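Local coordinates for surface protein SPB1 (Streptococcus agalactiae, PDB 4UZG), which forms the shaft of the group B streptococcus type 2b pilus as its backbone subunit, probably joined to its neighbours by a sortase, at residues A[199-202]-A[206-209]; A[216-219]-A[225-228]; A[134-137]-A[143-146]; A[210-215]-A[239-244]. All blocks are in the same frame, centred on the assembly; numbering follows the deposited sequence.

Contact 1: A[199-202]-A[206-209]; sequences LNFN and NVEW. With CA (calcium ion), chain E.
Leu199 lies across the hairpin from Trp209 and Val207 and meets Trp209 with CB and CD1 and Val207 with CD1. Its CB sits 3.6 Å from Trp209 CZ3 at the benzo part of the indole, while CD1 hangs over one face of that ring, offset toward its rim. With CG anti to the backbone N (chi1 173°), the leucine also places CD1 3.7 Å from Val207 CG1, the two side chains crossing at about a right angle. Val207 divides its branches between two neighbours: CG1 goes to the leucine, and CG2 stands over the centre of the Phe201 ring in a CH-pi contact, 3.6 Å from the ring centroid and 14° off its normal. Tyr218 and Ile228, from two other strands, add to this apolar cluster.

The backbones are tied at the hydrogen-bonded pair Asn200 and Glu208. Asn200 N gives a nearly straight bond of 2.8 Å to Glu208 O, and Glu208 N returns one of 2.9 Å to Asn200 O. Near the turn, Asn200 OD1 accepts from Asn202 N in an Asx turn, and its ND2 is bonded to Asn214 O.

Segment 206-209 also binds a calcium ion. Asn206 OD1 at 2.4 Å, Val207 O at 2.3 Å and Glu208 OE2 share the metal with four waters, giving seven ligands; the glutamate chain, bent at chi2, curls back to reach it. The whole is an antiparallel beta hairpin carrying a surface calcium site, within a prealbumin-like domain.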
# COMPACT_ATOMS: atom_id res chain seq x y z
N LEU A 199 8.87 -8.28 -14.99
CA LEU A 199 9.24 -7.53 -13.81
C LEU A 199 10.67 -7.02 -13.86
O LEU A 199 11.62 -7.81 -14.02
CB LEU A 199 9.11 -8.43 -12.58
CG LEU A 199 9.61 -7.87 -11.25
CD1 LEU A 199 8.79 -6.65 -10.85
CD2 LEU A 199 9.56 -8.96 -10.18
N ASN A 200 10.82 -5.72 -13.69
CA ASN A 200 12.10 -5.09 -13.39
C ASN A 200 11.98 -4.53 -11.98
O ASN A 200 11.16 -3.62 -11.74
CB ASN A 200 12.45 -3.98 -14.38
CG ASN A 200 13.76 -3.29 -13.99
OD1 ASN A 200 13.95 -2.85 -12.87
ND2 ASN A 200 14.70 -3.28 -14.89
N PHE A 201 12.75 -5.08 -11.06
CA PHE A 201 12.72 -4.68 -9.66
C PHE A 201 14.12 -4.19 -9.26
O PHE A 201 14.53 -4.26 -8.09
CB PHE A 201 12.25 -5.84 -8.76
CG PHE A 201 11.47 -5.45 -7.51
CD1 PHE A 201 11.44 -4.16 -7.00
CD2 PHE A 201 10.77 -6.44 -6.83
CE1 PHE A 201 10.75 -3.88 -5.83
CE2 PHE A 201 10.07 -6.16 -5.67
CZ PHE A 201 10.06 -4.88 -5.18
N ASN A 202 14.84 -3.63 -10.23
CA ASN A 202 16.18 -3.15 -9.93
C ASN A 202 16.20 -1.93 -9.03
O ASN A 202 17.13 -1.75 -8.24
CB ASN A 202 16.94 -2.90 -11.21
CG ASN A 202 17.18 -4.19 -11.99
OD1 ASN A 202 17.04 -5.32 -11.48
ND2 ASN A 202 17.53 -4.03 -13.24
N ASN A 206 10.72 0.29 -6.30
CA ASN A 206 9.75 0.48 -7.35
C ASN A 206 9.69 -0.70 -8.32
O ASN A 206 10.53 -0.84 -9.21
CB ASN A 206 10.03 1.77 -8.13
CG ASN A 206 8.98 2.03 -9.16
OD1 ASN A 206 7.83 1.59 -9.04
ND2 ASN A 206 9.33 2.78 -10.18
N VAL A 207 8.66 -1.55 -8.17
CA VAL A 207 8.32 -2.55 -9.16
C VAL A 207 7.99 -1.87 -10.48
O VAL A 207 7.18 -0.94 -10.49
CB VAL A 207 7.08 -3.34 -8.67
CG1 VAL A 207 6.38 -4.12 -9.78
CG2 VAL A 207 7.44 -4.25 -7.50
N GLU A 208 8.56 -2.36 -11.58
CA GLU A 208 8.22 -1.87 -12.90
C GLU A 208 7.97 -3.06 -13.82
O GLU A 208 8.49 -4.17 -13.60
CB GLU A 208 9.35 -1.01 -13.46
CG GLU A 208 9.40 0.39 -12.83
CD GLU A 208 8.20 1.25 -13.27
OE1 GLU A 208 8.00 1.45 -14.51
OE2 GLU A 208 7.39 1.64 -12.43
N TRP A 209 7.16 -2.82 -14.84
CA TRP A 209 6.75 -3.85 -15.79
C TRP A 209 7.13 -3.38 -17.19
O TRP A 209 6.80 -2.27 -17.57
CB TRP A 209 5.24 -4.09 -15.69
CG TRP A 209 4.84 -4.61 -14.37
CD1 TRP A 209 4.23 -3.90 -13.37
CD2 TRP A 209 5.07 -5.92 -13.85
NE1 TRP A 209 4.07 -4.68 -12.26
CE2 TRP A 209 4.56 -5.93 -12.53
CE3 TRP A 209 5.63 -7.09 -14.38
CZ2 TRP A 209 4.62 -7.07 -11.73
CZ3 TRP A 209 5.68 -8.20 -13.60
CH2 TRP A 209 5.18 -8.20 -12.28
CA CA E . 6.01 1.09 -10.52
O HOH W 1 12.69 -1.16 -10.84
O HOH W 2 6.09 3.49 -10.54
O HOH W 3 4.76 0.06 -12.25
O HOH W 4 3.66 1.99 -10.31
O HOH W 5 5.05 0.16 -8.57

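Contact 2: A[216-219]-A[225-228]; sequences TEYT and IITI
Tyr218 packs against Ile226 and Ile228 across the interior of a beta sandwich, where strand 218-219, at the edge of one sheet, faces strand 225-231 at the edge of another, in the prealbumin-like domain. No hydrogen bond links the segments; each strand pairs within its own sheet, Tyr218 with Phe189 and Ile226 with Ile173.

The aliphatic contacts gather at the root of the tyrosine. Tyr218 CB lies 3.6 Å from Ile226 CG2, and the CD1 methyl of the same isoleucine reaches along to the tyrosine carbonyl, with Ile226 CD1 3.6 Å from Tyr218 O. Ile226 CG1 also rests beside Thr219 O, which puts this side chain in touch with two successive residues, Tyr218 and Thr219.

The aromatic contact is made farther out. Ile228 CG1 stands over the middle of the ring, 4.0 Å from its centroid and 12° off the normal, a CH-pi arrangement. The tyrosine swings its ring over this isoleucine with CG anti to its carbonyl carbon (chi1 -68°). Ile228 CD1 is 3.9 Å from Tyr218 CE2 on that face, whereas Thr216 CG2 lies over the opposite face, 3.6 Å above the ring plane and toward its rim.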
# COMPACT_ATOMS: atom_id res chain seq x y z
N THR A 216 14.44 -8.22 -14.38
CA THR A 216 15.33 -8.69 -13.34
C THR A 216 15.40 -10.21 -13.36
O THR A 216 14.39 -10.90 -13.30
CB THR A 216 14.81 -8.24 -11.96
OG1 THR A 216 14.74 -6.81 -11.93
CG2 THR A 216 15.69 -8.76 -10.84
N GLU A 217 16.61 -10.74 -13.45
CA GLU A 217 16.84 -12.18 -13.38
C GLU A 217 17.07 -12.61 -11.94
O GLU A 217 17.94 -12.07 -11.25
CB GLU A 217 18.06 -12.57 -14.22
CG GLU A 217 17.78 -12.46 -15.70
CD GLU A 217 18.86 -13.08 -16.60
OE1 GLU A 217 19.92 -13.46 -16.09
OE2 GLU A 217 18.63 -13.20 -17.82
N TYR A 218 16.30 -13.60 -11.50
CA TYR A 218 16.41 -14.17 -10.16
C TYR A 218 17.01 -15.56 -10.28
O TYR A 218 16.53 -16.37 -11.08
CB TYR A 218 15.01 -14.26 -9.52
CG TYR A 218 14.41 -12.93 -9.20
CD1 TYR A 218 14.66 -12.31 -7.98
CD2 TYR A 218 13.59 -12.25 -10.11
CE1 TYR A 218 14.10 -11.07 -7.67
CE2 TYR A 218 13.05 -11.01 -9.81
CZ TYR A 218 13.29 -10.44 -8.57
OH TYR A 218 12.75 -9.19 -8.28
N THR A 219 18.00 -15.86 -9.45
CA THR A 219 18.63 -17.17 -9.41
C THR A 219 18.22 -17.92 -8.15
O THR A 219 18.29 -17.35 -7.04
CB THR A 219 20.17 -17.02 -9.46
OG1 THR A 219 20.55 -16.37 -10.67
CG2 THR A 219 20.84 -18.35 -9.44
N ILE A 225 15.54 -21.64 -3.55
CA ILE A 225 14.50 -20.63 -3.37
C ILE A 225 14.84 -19.32 -4.07
O ILE A 225 15.99 -18.86 -4.07
CB ILE A 225 14.27 -20.36 -1.86
CG1 ILE A 225 13.83 -21.63 -1.13
CG2 ILE A 225 13.29 -19.21 -1.65
CD1 ILE A 225 12.56 -22.16 -1.58
N ILE A 226 13.79 -18.68 -4.60
CA ILE A 226 13.75 -17.26 -4.94
C ILE A 226 12.61 -16.64 -4.15
O ILE A 226 11.50 -17.19 -4.15
CB ILE A 226 13.44 -17.06 -6.44
CG1 ILE A 226 14.61 -17.53 -7.31
CG2 ILE A 226 13.12 -15.58 -6.75
CD1 ILE A 226 14.22 -17.80 -8.75
N THR A 227 12.85 -15.48 -3.53
CA THR A 227 11.78 -14.73 -2.89
C THR A 227 11.60 -13.40 -3.61
O THR A 227 12.55 -12.63 -3.75
CB THR A 227 12.07 -14.50 -1.40
OG1 THR A 227 12.31 -15.76 -0.77
CG2 THR A 227 10.90 -13.84 -0.71
N ILE A 228 10.37 -13.12 -4.03
CA ILE A 228 10.01 -11.83 -4.62
C ILE A 228 8.96 -11.21 -3.72
O ILE A 228 7.86 -11.74 -3.58
CB ILE A 228 9.49 -11.96 -6.07
CG1 ILE A 228 10.49 -12.74 -6.95
CG2 ILE A 228 9.21 -10.58 -6.63
CD1 ILE A 228 10.00 -13.02 -8.36

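Contact 3: A[134-137]-A[143-146]; sequences GAKP and PENT
Asn145 holds Lys136 by its main chain, using both ends of its carboxamide. Lys136 N donates to Asn145 OD1 at 3.0 Å with an N-H...O angle of 170°, in the carbonyl plane and on a lone pair. The return bond runs from Asn145 ND2 to Lys136 O, 2.9 Å long and more bent, at 146°; it too uses a lone pair in the carbonyl plane, although the oxygen is tilted from the plane of the asparagine amide. The side chain thus meets this residue much as a paired strand would. Ala135 closes in beside it, its CA 3.6 Å from Asn145 OD1. This part is buried, and ND2 has a second acceptor in Val166 O.

The solvent side is looser. Lys136 is an exposed residue whose chain, bent at chi2 (-70°), passes obliquely by the carboxylate of Glu144. Its methylenes do the touching: Lys136 CE lies 3.6 Å from Glu144 OE2, and CG is nearly as near. The charged ends stay apart, with Lys136 NZ 4.8 Å from Glu144 OE2, so attraction between them is probably weak and diffuse.

Both segments belong to the connection between strands 121-131 and 146-153, where 143-145 forms a short 3-10 turn. The polar grip here rests on the buried amide, which satisfies both a backbone donor and a backbone acceptor of segment 134-137, itself without regular helix or strand; the charged pair outside probably adds little more than a long-range term.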
# COMPACT_ATOMS: atom_id res chain seq x y z
N GLY A 134 10.35 -1.26 2.56
CA GLY A 134 10.24 -1.72 3.92
C GLY A 134 8.90 -2.32 4.30
O GLY A 134 8.76 -2.88 5.37
N ALA A 135 7.90 -2.16 3.45
CA ALA A 135 6.59 -2.70 3.75
C ALA A 135 6.67 -4.22 3.94
O ALA A 135 7.41 -4.91 3.23
CB ALA A 135 5.64 -2.38 2.64
N LYS A 136 5.91 -4.73 4.88
CA LYS A 136 5.85 -6.16 5.11
C LYS A 136 4.70 -6.75 4.32
O LYS A 136 3.62 -6.18 4.28
CB LYS A 136 5.64 -6.45 6.59
CG LYS A 136 6.66 -5.82 7.49
CD LYS A 136 7.99 -6.46 7.35
CE LYS A 136 8.87 -6.10 8.54
NZ LYS A 136 10.30 -6.43 8.30
N PRO A 137 4.89 -7.97 3.77
CA PRO A 137 3.83 -8.60 2.98
C PRO A 137 2.86 -9.38 3.86
O PRO A 137 3.13 -9.74 4.99
CB PRO A 137 4.63 -9.55 2.05
CG PRO A 137 5.78 -9.97 2.91
CD PRO A 137 6.16 -8.72 3.66
N PRO A 143 1.52 -3.47 12.15
CA PRO A 143 1.58 -2.07 12.59
C PRO A 143 2.52 -1.23 11.74
O PRO A 143 2.30 -0.05 11.56
CB PRO A 143 2.07 -2.16 14.05
CG PRO A 143 1.81 -3.56 14.47
CD PRO A 143 1.78 -4.42 13.25
N GLU A 144 3.58 -1.84 11.22
CA GLU A 144 4.57 -1.11 10.43
C GLU A 144 4.01 -0.59 9.12
O GLU A 144 4.58 0.34 8.57
CB GLU A 144 5.78 -2.01 10.12
CG GLU A 144 6.24 -2.87 11.27
CD GLU A 144 5.71 -4.30 11.19
OE1 GLU A 144 4.49 -4.52 11.23
OE2 GLU A 144 6.54 -5.23 11.10
N ASN A 145 2.93 -1.19 8.63
CA ASN A 145 2.30 -0.78 7.38
C ASN A 145 1.08 0.11 7.62
O ASN A 145 0.34 0.43 6.69
CB ASN A 145 1.80 -2.02 6.62
CG ASN A 145 2.89 -2.86 5.95
OD1 ASN A 145 4.05 -2.90 6.35
ND2 ASN A 145 2.46 -3.62 4.97
N THR A 146 0.85 0.52 8.87
CA THR A 146 -0.41 1.15 9.29
C THR A 146 -0.19 2.61 9.59
O THR A 146 0.82 2.99 10.18
CB THR A 146 -0.96 0.38 10.51
OG1 THR A 146 -1.18 -0.98 10.14
CG2 THR A 146 -2.27 0.94 11.02

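Contact 4: A[210-215]-A[239-244]; sequences GTEANA and VEKKAP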
# COMPACT_ATOMS: atom_id res chain seq x y z
N GLY A 210 7.82 -4.22 -17.94
CA GLY A 210 8.28 -3.81 -19.26
C GLY A 210 8.82 -4.95 -20.08
O GLY A 210 8.28 -6.06 -20.05
N THR A 211 9.85 -4.68 -20.86
CA THR A 211 10.35 -5.67 -21.80
C THR A 211 11.06 -6.81 -21.08
O THR A 211 11.55 -6.69 -19.95
CB THR A 211 11.35 -5.06 -22.79
OG1 THR A 211 12.53 -4.71 -22.05
CG2 THR A 211 10.77 -3.86 -23.54
N GLU A 212 11.13 -7.96 -21.76
CA GLU A 212 11.86 -9.09 -21.23
C GLU A 212 13.35 -8.75 -21.09
O GLU A 212 14.00 -9.15 -20.15
CB GLU A 212 11.62 -10.32 -22.10
CG GLU A 212 12.23 -11.57 -21.50
CD GLU A 212 11.88 -12.83 -22.24
OE1 GLU A 212 11.17 -12.78 -23.27
OE2 GLU A 212 12.33 -13.90 -21.79
N ALA A 213 13.90 -8.01 -22.05
CA ALA A 213 15.31 -7.70 -22.01
C ALA A 213 15.66 -6.87 -20.77
O ALA A 213 16.79 -6.94 -20.26
CB ALA A 213 15.73 -6.99 -23.29
N ASN A 214 14.70 -6.09 -20.28
CA ASN A 214 14.91 -5.26 -19.10
C ASN A 214 14.54 -5.92 -17.78
O ASN A 214 14.64 -5.32 -16.74
CB ASN A 214 14.11 -3.97 -19.27
CG ASN A 214 14.70 -3.02 -20.34
OD1 ASN A 214 15.89 -3.12 -20.70
ND2 ASN A 214 13.86 -2.13 -20.88
N ALA A 215 14.14 -7.18 -17.82
CA ALA A 215 13.67 -7.87 -16.64
C ALA A 215 14.80 -8.18 -15.65
O ALA A 215 15.94 -8.44 -16.03
CB ALA A 215 13.00 -9.16 -17.01
N VAL A 239 8.75 -17.70 -15.52
CA VAL A 239 9.38 -18.04 -16.80
C VAL A 239 10.84 -18.43 -16.54
O VAL A 239 11.64 -17.61 -16.10
CB VAL A 239 9.31 -16.85 -17.76
CG1 VAL A 239 10.02 -17.16 -19.07
CG2 VAL A 239 7.87 -16.43 -18.02
N GLU A 240 11.18 -19.68 -16.81
CA GLU A 240 12.54 -20.14 -16.64
C GLU A 240 13.37 -19.68 -17.83
O GLU A 240 13.05 -19.97 -18.98
CB GLU A 240 12.59 -21.64 -16.51
CG GLU A 240 13.94 -22.13 -16.08
CD GLU A 240 13.97 -23.63 -15.86
OE1 GLU A 240 13.89 -24.40 -16.83
OE2 GLU A 240 14.12 -24.04 -14.68
N LYS A 241 14.45 -18.96 -17.52
CA LYS A 241 15.40 -18.51 -18.51
C LYS A 241 16.62 -19.42 -18.61
O LYS A 241 17.23 -19.50 -19.68
CB LYS A 241 15.85 -17.09 -18.20
CG LYS A 241 14.75 -16.07 -18.28
CD LYS A 241 14.01 -16.08 -19.62
CE LYS A 241 14.87 -15.69 -20.81
NZ LYS A 241 15.32 -14.27 -20.80
N LYS A 242 16.99 -20.09 -17.53
CA LYS A 242 18.12 -21.03 -17.52
C LYS A 242 17.77 -22.13 -16.53
O LYS A 242 17.42 -21.85 -15.39
CB LYS A 242 19.43 -20.34 -17.11
CG LYS A 242 20.64 -21.25 -17.21
CD LYS A 242 21.97 -20.49 -16.95
CE LYS A 242 22.34 -20.34 -15.44
NZ LYS A 242 23.82 -19.94 -15.12
N ALA A 243 17.83 -23.38 -16.98
CA ALA A 243 17.59 -24.50 -16.08
C ALA A 243 18.82 -24.73 -15.19
O ALA A 243 19.93 -24.33 -15.53
CB ALA A 243 17.28 -25.75 -16.89
N PRO A 244 18.63 -25.40 -14.04
CA PRO A 244 19.80 -25.83 -13.27
C PRO A 244 20.69 -26.71 -14.12
O PRO A 244 20.26 -27.31 -15.11
CB PRO A 244 19.21 -26.63 -12.09
CG PRO A 244 17.79 -26.21 -12.01
CD PRO A 244 17.39 -25.90 -13.43
O HOH W 6 15.20 -11.72 -19.32
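An extended glutamate and a coiled lysine approach from opposite directions: Glu212 has CG anti to its backbone N (chi1 -173°) and stays straight beyond it, whereas Lys241 bends at chi2, chi3 and chi4, each near -60°. The curl brings the last carbons of the lysine, as well as its ammonium group, up to one carboxylate oxygen. Lys241 NZ is 3.2 Å from Glu212 OE2, a salt bridge whose hydrogen bond is weak, and Lys241 CE lies 3.3 Å from the same oxygen.

A water makes a second connection. It donates to Glu212 O at 3.0 Å and accepts from Lys241 NZ at the same length, so the ammonium group touches the side chain of Glu212 directly and its main chain through solvent. That carbonyl also takes Ala215 N, closing the type I turn from Glu212 to Ala215. Just before it, Thr211 OG1 accepts from Asn214 N in an ST motif.

Lys241 itself sits in a classic beta bulge, where it and Lys242 both face Ile188 and the chain turns a corner at Lys241. Lying at the surface, with a weak bond and water at its side, the ion pair probably contributes a modest, screened attraction between the turn and the bulge.

Contacts 1, 2 and 4 all lie in the prealbumin-like domain, on the same side of the chain's centre. Residues 210-219 follow directly from the second segment of contact 1 and supply contacts 4 and 2 in turn; contact 2 is nested in the loop that contact 4 closes. Contact 1 meets contact 2 where Phe201 N lies 2.8 Å from Thr216 OG1, a probable hydrogen bond, and where Phe201 CB packs on Tyr218 OH. It meets contact 4 at Asn200 ND2 and Asn214 O, 2.7 Å apart. The calcium ion of contact 1 is about 12 Å from the Tyr218 side chain. Contact 3 stands apart, its nearest atoms about 7 Å from contact 2 and about 9 Å from contact 1.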